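Local coordinates for 3-hydroxyacyl-thioester dehydratase X (Mycobacterium tuberculosis, PDB 4OOB), which hydrates trans-2-enoyl-CoA thioesters and dehydrates (3R)-3-hydroxyacyl-CoA thioesters of broad chain length, with a predilection for C8 to C12 substrates, at residues Pro44-Phe49 against Trp119-Phe125. Numbering follows the deposited sequence.
Sequences PFALTF and WHQVTTF
Helix 43-57 is the central helix of the N-terminal hotdog, wrapped by the antiparallel sheet, and its first turns cross strand 116-128. The axes of 44-49 and 119-125 pass 10.4 Å apart at -76°, with P44 CA 8.0 Å from W119 CA and F45 CA 8.1 Å from Q121 CA. The strand is extended; W119, Q121, T123 and F125 point their CA-to-CB bonds at the helix. The indole of W119 (chi1 t) lies flat beneath the pyrrolidine of P44, its NE1 hydrogen-bonded to L41 O. F45 (chi1 t) lays its ring lengthwise along the strand, in the hollow between the W119 indole and the F125 ring, its edge on Q121 and T123: F45 CE1 stands 3.8 Å from T123 OG1, and F45 CZ reaches F125 CZ at 4.5 Å. One turn on, F49, also t, sets CE1 3.8 Å from F125 CE2, so two phenylalanines converge on the F125 ring. Segment 44-49 is helical, T48 N hydrogen-bonding P44 O at 3.1 Å; T48 OG1 (chi1 p) bonds the same P44 O at 2.8 Å. P44 CB makes a CH-pi contact, 3.4 Å above the centroid of the W119 six-membered ring and 6° off its normal.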
# COMPACT_ATOMS: atom_id res chain seq x y z
N PRO A 44 3.02 4.52 -7.96
CA PRO A 44 1.84 4.49 -8.82
C PRO A 44 0.60 3.99 -8.09
O PRO A 44 -0.50 4.18 -8.60
CB PRO A 44 2.24 3.54 -9.96
CG PRO A 44 3.71 3.64 -10.00
CD PRO A 44 4.15 3.80 -8.58
N PHE A 45 0.77 3.43 -6.89
CA PHE A 45 -0.39 3.23 -6.05
C PHE A 45 -1.05 4.58 -5.76
O PHE A 45 -2.27 4.72 -5.92
CB PHE A 45 -0.07 2.49 -4.73
CG PHE A 45 -1.29 2.28 -3.86
CD1 PHE A 45 -2.00 1.08 -3.89
CD2 PHE A 45 -1.72 3.26 -3.01
CE1 PHE A 45 -3.13 0.89 -3.10
CE2 PHE A 45 -2.87 3.09 -2.22
CZ PHE A 45 -3.55 1.89 -2.24
N ALA A 46 -0.29 5.55 -5.28
CA ALA A 46 -0.90 6.86 -4.98
C ALA A 46 -1.46 7.52 -6.24
O ALA A 46 -2.58 8.05 -6.28
CB ALA A 46 0.08 7.78 -4.28
N LEU A 47 -0.69 7.46 -7.30
CA LEU A 47 -1.08 8.13 -8.53
C LEU A 47 -2.44 7.66 -9.08
O LEU A 47 -3.23 8.46 -9.61
CB LEU A 47 0.01 7.88 -9.57
CG LEU A 47 -0.13 8.49 -10.97
CD1 LEU A 47 0.05 10.00 -10.95
CD2 LEU A 47 0.88 7.82 -11.89
N THR A 48 -2.66 6.34 -9.02
CA THR A 48 -3.84 5.70 -9.62
C THR A 48 -5.01 5.62 -8.67
O THR A 48 -6.12 5.39 -9.11
CB THR A 48 -3.53 4.28 -10.18
OG1 THR A 48 -3.11 3.40 -9.15
CG2 THR A 48 -2.42 4.31 -11.27
N PHE A 49 -4.80 5.85 -7.38
CA PHE A 49 -5.82 5.48 -6.39
C PHE A 49 -7.14 6.23 -6.52
O PHE A 49 -8.23 5.68 -6.34
CB PHE A 49 -5.33 5.68 -4.97
CG PHE A 49 -6.16 4.94 -3.95
CD1 PHE A 49 -6.33 3.57 -4.04
CD2 PHE A 49 -6.79 5.61 -2.93
CE1 PHE A 49 -7.09 2.88 -3.10
CE2 PHE A 49 -7.56 4.94 -2.01
CZ PHE A 49 -7.71 3.58 -2.08
N TRP A 119 3.72 -1.27 -15.39
CA TRP A 119 3.49 -1.47 -13.95
C TRP A 119 2.07 -2.00 -13.73
O TRP A 119 1.10 -1.43 -14.24
CB TRP A 119 3.75 -0.13 -13.24
CG TRP A 119 3.78 -0.05 -11.69
CD1 TRP A 119 4.90 0.02 -10.88
CD2 TRP A 119 2.66 0.05 -10.80
NE1 TRP A 119 4.54 0.17 -9.54
CE2 TRP A 119 3.17 0.19 -9.47
CE3 TRP A 119 1.29 0.06 -11.01
CZ2 TRP A 119 2.36 0.30 -8.36
CZ3 TRP A 119 0.47 0.17 -9.92
CH2 TRP A 119 1.00 0.29 -8.59
N HIS A 120 1.98 -3.08 -12.98
CA HIS A 120 0.75 -3.80 -12.75
C HIS A 120 0.53 -4.00 -11.25
O HIS A 120 1.46 -4.37 -10.53
CB HIS A 120 0.86 -5.18 -13.45
CG HIS A 120 -0.34 -6.06 -13.28
ND1 HIS A 120 -1.42 -6.04 -14.15
CD2 HIS A 120 -0.62 -6.99 -12.36
CE1 HIS A 120 -2.33 -6.90 -13.73
NE2 HIS A 120 -1.87 -7.48 -12.64
N GLN A 121 -0.70 -3.86 -10.79
CA GLN A 121 -1.00 -4.07 -9.39
C GLN A 121 -2.33 -4.81 -9.08
O GLN A 121 -3.33 -4.56 -9.70
CB GLN A 121 -0.99 -2.74 -8.70
CG GLN A 121 -1.46 -2.75 -7.27
CD GLN A 121 -1.39 -1.36 -6.68
OE1 GLN A 121 -0.49 -1.08 -5.92
NE2 GLN A 121 -2.30 -0.46 -7.09
N VAL A 122 -2.26 -5.71 -8.09
CA VAL A 122 -3.40 -6.33 -7.44
C VAL A 122 -3.40 -5.88 -5.96
O VAL A 122 -2.46 -6.13 -5.18
CB VAL A 122 -3.42 -7.86 -7.54
CG1 VAL A 122 -4.78 -8.41 -7.11
CG2 VAL A 122 -3.10 -8.36 -8.99
N THR A 123 -4.46 -5.16 -5.62
CA THR A 123 -4.66 -4.61 -4.34
C THR A 123 -5.91 -5.30 -3.84
O THR A 123 -6.94 -5.30 -4.54
CB THR A 123 -4.99 -3.10 -4.44
OG1 THR A 123 -3.83 -2.38 -4.87
CG2 THR A 123 -5.56 -2.55 -3.10
N THR A 124 -5.86 -5.79 -2.63
CA THR A 124 -6.99 -6.40 -2.06
C THR A 124 -7.36 -5.61 -0.83
O THR A 124 -6.57 -5.46 0.09
CB THR A 124 -6.64 -7.87 -1.72
OG1 THR A 124 -6.37 -8.53 -2.95
CG2 THR A 124 -7.74 -8.57 -1.07
N PHE A 125 -8.58 -5.10 -0.85
CA PHE A 125 -9.19 -4.46 0.29
C PHE A 125 -10.27 -5.36 0.92
O PHE A 125 -10.99 -6.09 0.21
CB PHE A 125 -9.79 -3.10 -0.11
CG PHE A 125 -8.81 -1.98 -0.07
CD1 PHE A 125 -8.32 -1.52 1.13
CD2 PHE A 125 -8.39 -1.36 -1.23
CE1 PHE A 125 -7.41 -0.46 1.18
CE2 PHE A 125 -7.47 -0.33 -1.19
CZ PHE A 125 -6.96 0.11 0.01